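Long-range contact in Cbs-cp12 (Microcystis aeruginosa PCC 7806, PDB 5NMU), which pairs a CBS domain module with a CP12 domain in a six-chain assembly and probably takes part in the redox regulation of cyanobacterial photosynthesis: residues His45-Asp57 / Arg104-Ile117. Residues are numbered along the deposited sequence; the frame is centred on the assembly and turned at random.
Sequences HEQDPYGIVTETD and RRAPVIQGKTLLGI
Tyr50 OH donates a short hydrogen bond, 2.6 Å, to Lys112 O in the type II' turn that joins strands 105-110 and 113-119. It ties the first CBS motif to the β-hairpin of the second, across the face-to-face sheets of a CBS pair (Bateman module). The donor lies 31° out of the carbonyl plane. With CG anti to its carbonyl carbon (chi1 -75°), the tyrosine reaches over the hairpin and takes Ile109 CD1 on one face as a CH-π contact, 3.8 Å from the ring centroid. Leu114 CB approaches the ring obliquely, 3.7 Å from CE2.

Midway along strand 51-54, which runs at 146° to strand 105-110, Ile52 CD1 packs against both Pro107 CD and Ile117 CD1, and Ile40 of the neighbouring strand joins this apolar layer. Thr54 caps the following helix in a capping box with Asp57, while its CG2 meets Arg105 CD (3.9 Å) near the guanidinium edge.

Beyond it, Glu55 gives OE1 to Ser121 of a second subunit. Its OE2 lies well out of the Arg105 guanidinium plane, 3.6 Å from NH2, where no N-H points at it, so the salt bridge rests on charge alone; one water bridges them, 2.8 Å from OE2 and 2.9 Å from NH2.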
loop_
_atom_site.group_PDB
_atom_site.type_symbol
_atom_site.label_atom_id
_atom_site.label_comp_id
_atom_site.label_asym_id
_atom_site.label_seq_id
_atom_site.Cartn_x
_atom_site.Cartn_y
_atom_site.Cartn_z
ATOM N N HIS A 45 -12.795 18.970 -24.006
ATOM C CA HIS A 45 -12.284 20.089 -24.793
ATOM C C HIS A 45 -10.758 19.909 -24.821
ATOM O O HIS A 45 -10.206 19.018 -24.148
ATOM C CB HIS A 45 -12.691 21.436 -24.164
ATOM C CG HIS A 45 -12.441 21.522 -22.679
ATOM N ND1 HIS A 45 -11.211 21.841 -22.141
ATOM C CD2 HIS A 45 -13.264 21.308 -21.619
ATOM C CE1 HIS A 45 -11.281 21.816 -20.823
ATOM N NE2 HIS A 45 -12.516 21.501 -20.481
ATOM N N GLU A 46 -10.085 20.762 -25.579
ATOM C CA GLU A 46 -8.641 20.630 -25.854
ATOM C C GLU A 46 -7.727 20.601 -24.631
ATOM O O GLU A 46 -6.747 19.872 -24.638
ATOM C CB GLU A 46 -8.159 21.745 -26.798
ATOM C CG GLU A 46 -8.781 21.590 -28.172
ATOM C CD GLU A 46 -8.168 22.494 -29.253
ATOM O OE1 GLU A 46 -7.048 23.034 -29.090
ATOM O OE2 GLU A 46 -8.841 22.629 -30.309
ATOM N N GLN A 47 -8.052 21.384 -23.601
ATOM C CA GLN A 47 -7.292 21.405 -22.335
ATOM C C GLN A 47 -7.695 20.330 -21.293
ATOM O O GLN A 47 -7.089 20.276 -20.223
ATOM C CB GLN A 47 -7.354 22.786 -21.662
ATOM C CG GLN A 47 -6.471 23.834 -22.294
ATOM C CD GLN A 47 -7.055 24.393 -23.558
ATOM O OE1 GLN A 47 -8.244 24.703 -23.606
ATOM N NE2 GLN A 47 -6.229 24.531 -24.603
ATOM N N ASP A 48 -8.682 19.498 -21.606
ATOM C CA ASP A 48 -9.226 18.513 -20.661
ATOM C C ASP A 48 -8.388 17.232 -20.734
ATOM O O ASP A 48 -8.170 16.687 -21.826
ATOM C CB ASP A 48 -10.669 18.218 -21.058
ATOM C CG ASP A 48 -11.473 17.566 -19.967
ATOM O OD1 ASP A 48 -11.234 17.901 -18.820
ATOM O OD2 ASP A 48 -12.379 16.734 -20.266
ATOM N N PRO A 49 -7.923 16.725 -19.584
ATOM C CA PRO A 49 -7.059 15.530 -19.676
ATOM C C PRO A 49 -7.785 14.280 -20.163
ATOM O O PRO A 49 -8.984 14.232 -20.128
ATOM C CB PRO A 49 -6.585 15.339 -18.255
ATOM C CG PRO A 49 -7.701 15.934 -17.422
ATOM C CD PRO A 49 -8.096 17.148 -18.188
ATOM N N TYR A 50 -7.018 13.314 -20.655
ATOM C CA TYR A 50 -7.510 11.981 -20.909
ATOM C C TYR A 50 -7.801 11.256 -19.606
ATOM O O TYR A 50 -7.257 11.572 -18.575
ATOM C CB TYR A 50 -6.526 11.152 -21.770
ATOM C CG TYR A 50 -6.555 11.571 -23.222
ATOM C CD1 TYR A 50 -5.749 12.612 -23.677
ATOM C CD2 TYR A 50 -7.415 10.965 -24.110
ATOM C CE1 TYR A 50 -5.773 13.010 -25.001
ATOM C CE2 TYR A 50 -7.487 11.379 -25.433
ATOM C CZ TYR A 50 -6.651 12.394 -25.875
ATOM O OH TYR A 50 -6.703 12.771 -27.173
ATOM N N GLY A 51 -8.694 10.292 -19.685
ATOM C CA GLY A 51 -8.986 9.433 -18.546
ATOM C C GLY A 51 -9.026 8.021 -19.048
ATOM O O GLY A 51 -8.946 7.804 -20.259
ATOM N N ILE A 52 -9.118 7.081 -18.127
ATOM C CA ILE A 52 -9.177 5.671 -18.447
ATOM C C ILE A 52 -10.074 4.970 -17.420
ATOM O O ILE A 52 -10.076 5.312 -16.241
ATOM C CB ILE A 52 -7.760 5.014 -18.509
ATOM C CG1 ILE A 52 -7.839 3.565 -19.096
ATOM C CG2 ILE A 52 -7.089 5.020 -17.125
ATOM C CD1 ILE A 52 -6.488 3.041 -19.541
ATOM N N VAL A 53 -10.827 3.994 -17.912
ATOM C CA VAL A 53 -11.579 3.052 -17.098
ATOM C C VAL A 53 -11.207 1.636 -17.577
ATOM O O VAL A 53 -11.142 1.365 -18.815
ATOM C CB VAL A 53 -13.096 3.371 -17.115
ATOM C CG1 VAL A 53 -13.724 3.308 -18.478
ATOM C CG2 VAL A 53 -13.819 2.435 -16.182
ATOM N N THR A 54 -10.889 0.789 -16.601
ATOM C CA THR A 54 -10.335 -0.546 -16.852
ATOM C C THR A 54 -11.217 -1.621 -16.345
ATOM O O THR A 54 -12.106 -1.362 -15.514
ATOM C CB THR A 54 -8.991 -0.772 -16.150
ATOM O OG1 THR A 54 -9.165 -0.871 -14.725
ATOM C CG2 THR A 54 -8.002 0.356 -16.511
ATOM N N GLU A 55 -10.965 -2.835 -16.825
ATOM C CA GLU A 55 -11.620 -4.033 -16.273
ATOM C C GLU A 55 -11.573 -4.141 -14.747
ATOM O O GLU A 55 -12.544 -4.606 -14.125
ATOM C CB GLU A 55 -11.069 -5.305 -16.907
ATOM C CG GLU A 55 -9.578 -5.548 -16.659
ATOM C CD GLU A 55 -9.092 -6.833 -17.274
ATOM O OE1 GLU A 55 -9.898 -7.481 -17.917
ATOM O OE2 GLU A 55 -7.883 -7.188 -17.133
ATOM N N THR A 56 -10.436 -3.768 -14.170
ATOM C CA THR A 56 -10.174 -3.856 -12.753
ATOM C C THR A 56 -10.997 -2.788 -12.045
ATOM O O THR A 56 -11.537 -3.078 -10.971
ATOM C CB THR A 56 -8.620 -3.762 -12.465
ATOM O OG1 THR A 56 -7.923 -4.837 -13.140
ATOM C CG2 THR A 56 -8.319 -3.928 -11.087
ATOM N N ASP A 57 -11.170 -1.593 -12.631
ATOM C CA ASP A 57 -12.057 -0.603 -12.011
ATOM C C ASP A 57 -13.484 -1.175 -11.902
ATOM O O ASP A 57 -14.175 -0.984 -10.875
ATOM C CB ASP A 57 -12.165 0.723 -12.816
ATOM C CG ASP A 57 -10.828 1.483 -12.929
ATOM O OD1 ASP A 57 -10.155 1.605 -11.884
ATOM O OD2 ASP A 57 -10.478 1.964 -14.039
ATOM N N ARG A 104 -1.728 -1.293 -15.181
ATOM C CA ARG A 104 -1.531 -2.366 -16.159
ATOM C C ARG A 104 -1.796 -1.894 -17.574
ATOM O O ARG A 104 -1.596 -2.675 -18.519
ATOM C CB ARG A 104 -2.406 -3.563 -15.799
ATOM C CG ARG A 104 -1.900 -4.208 -14.499
ATOM C CD ARG A 104 -2.952 -4.907 -13.725
ATOM N NE ARG A 104 -4.104 -4.038 -13.392
ATOM C CZ ARG A 104 -4.253 -3.300 -12.308
ATOM N NH1 ARG A 104 -3.328 -3.274 -11.369
ATOM N NH2 ARG A 104 -5.364 -2.586 -12.176
ATOM N N ARG A 105 -2.124 -0.617 -17.745
ATOM C CA ARG A 105 -2.791 -0.153 -18.968
ATOM C C ARG A 105 -2.766 1.391 -19.052
ATOM O O ARG A 105 -3.010 2.040 -18.045
ATOM C CB ARG A 105 -4.262 -0.601 -18.722
ATOM C CG ARG A 105 -5.004 -1.010 -19.846
ATOM C CD ARG A 105 -6.283 -1.687 -19.336
ATOM N NE ARG A 105 -5.972 -2.928 -18.673
ATOM C CZ ARG A 105 -5.582 -4.055 -19.245
ATOM N NH1 ARG A 105 -5.427 -4.125 -20.524
ATOM N NH2 ARG A 105 -5.311 -5.116 -18.503
ATOM N N ALA A 106 -2.482 1.980 -20.216
ATOM C CA ALA A 106 -2.447 3.464 -20.365
ATOM C C ALA A 106 -2.739 3.891 -21.796
ATOM O O ALA A 106 -2.411 3.173 -22.735
ATOM C CB ALA A 106 -1.119 4.027 -19.904
ATOM N N PRO A 107 -3.401 5.038 -21.971
ATOM C CA PRO A 107 -3.490 5.542 -23.371
ATOM C C PRO A 107 -2.089 5.914 -23.844
ATOM O O PRO A 107 -1.275 6.372 -23.029
ATOM C CB PRO A 107 -4.336 6.811 -23.254
ATOM C CG PRO A 107 -4.081 7.278 -21.859
ATOM C CD PRO A 107 -3.960 6.003 -21.005
ATOM N N VAL A 108 -1.841 5.664 -25.121
ATOM C CA VAL A 108 -0.732 6.235 -25.860
ATOM C C VAL A 108 -1.140 7.568 -26.478
ATOM O O VAL A 108 -1.989 7.614 -27.342
ATOM C CB VAL A 108 -0.167 5.312 -26.931
ATOM C CG1 VAL A 108 1.006 6.009 -27.683
ATOM C CG2 VAL A 108 0.319 4.019 -26.299
ATOM N N ILE A 109 -0.478 8.627 -26.004
ATOM C CA ILE A 109 -0.778 9.996 -26.331
ATOM C C ILE A 109 0.463 10.768 -26.876
ATOM O O ILE A 109 1.549 10.776 -26.262
ATOM C CB ILE A 109 -1.253 10.756 -25.075
ATOM C CG1 ILE A 109 -2.429 10.054 -24.389
ATOM C CG2 ILE A 109 -1.675 12.162 -25.447
ATOM C CD1 ILE A 109 -3.579 9.807 -25.298
ATOM N N GLN A 110 0.263 11.458 -27.994
ATOM C CA GLN A 110 1.282 12.366 -28.597
ATOM C C GLN A 110 0.660 13.755 -28.529
ATOM O O GLN A 110 -0.319 14.047 -29.218
ATOM C CB GLN A 110 1.579 11.942 -30.044
ATOM C CG GLN A 110 2.619 12.758 -30.819
ATOM C CD GLN A 110 2.924 12.169 -32.227
ATOM O OE1 GLN A 110 2.883 10.951 -32.429
ATOM N NE2 GLN A 110 3.239 13.037 -33.200
ATOM N N GLY A 111 1.193 14.603 -27.662
ATOM C CA GLY A 111 0.622 15.925 -27.369
ATOM C C GLY A 111 -0.763 15.772 -26.737
ATOM O O GLY A 111 -0.876 15.197 -25.694
ATOM N N LYS A 112 -1.801 16.285 -27.396
ATOM C CA LYS A 112 -3.205 16.075 -27.041
ATOM C C LYS A 112 -3.895 14.948 -27.848
ATOM O O LYS A 112 -5.103 14.764 -27.692
ATOM C CB LYS A 112 -3.980 17.390 -27.228
ATOM C CG LYS A 112 -4.315 17.767 -28.690
ATOM C CD LYS A 112 -5.139 19.057 -28.696
ATOM C CE LYS A 112 -5.744 19.480 -30.039
ATOM N NZ LYS A 112 -6.579 18.442 -30.710
ATOM N N THR A 113 -3.141 14.254 -28.723
ATOM C CA THR A 113 -3.705 13.311 -29.691
ATOM C C THR A 113 -3.565 11.854 -29.241
ATOM O O THR A 113 -2.457 11.354 -29.031
ATOM C CB THR A 113 -3.107 13.448 -31.134
ATOM O OG1 THR A 113 -3.302 14.786 -31.649
ATOM C CG2 THR A 113 -3.808 12.490 -32.110
ATOM N N LEU A 114 -4.698 11.168 -29.176
ATOM C CA LEU A 114 -4.780 9.780 -28.744
ATOM C C LEU A 114 -4.339 8.934 -29.911
ATOM O O LEU A 114 -4.770 9.179 -31.012
ATOM C CB LEU A 114 -6.228 9.445 -28.336
ATOM C CG LEU A 114 -6.552 7.979 -27.968
ATOM C CD1 LEU A 114 -5.751 7.573 -26.747
ATOM C CD2 LEU A 114 -8.030 7.773 -27.710
ATOM N N LEU A 115 -3.420 8.004 -29.687
ATOM C CA LEU A 115 -2.918 7.117 -30.771
ATOM C C LEU A 115 -3.272 5.643 -30.585
ATOM O O LEU A 115 -3.275 4.890 -31.533
ATOM C CB LEU A 115 -1.389 7.220 -30.883
ATOM C CG LEU A 115 -0.780 8.538 -31.305
ATOM C CD1 LEU A 115 0.739 8.436 -31.241
ATOM C CD2 LEU A 115 -1.230 8.891 -32.724
ATOM N N GLY A 116 -3.498 5.226 -29.350
ATOM C CA GLY A 116 -3.606 3.823 -29.048
ATOM C C GLY A 116 -3.716 3.633 -27.549
ATOM O O GLY A 116 -3.852 4.614 -26.779
ATOM N N ILE A 117 -3.659 2.368 -27.135
ATOM C CA ILE A 117 -3.707 1.988 -25.744
ATOM C C ILE A 117 -2.650 0.888 -25.576
ATOM O O ILE A 117 -2.497 0.017 -26.427
ATOM C CB ILE A 117 -5.135 1.568 -25.349
ATOM C CG1 ILE A 117 -5.270 1.356 -23.846
ATOM C CG2 ILE A 117 -5.596 0.318 -26.112
ATOM C CD1 ILE A 117 -6.746 1.221 -23.409
HETATM O O HOH W 1 -5.637 -6.205 -15.801
#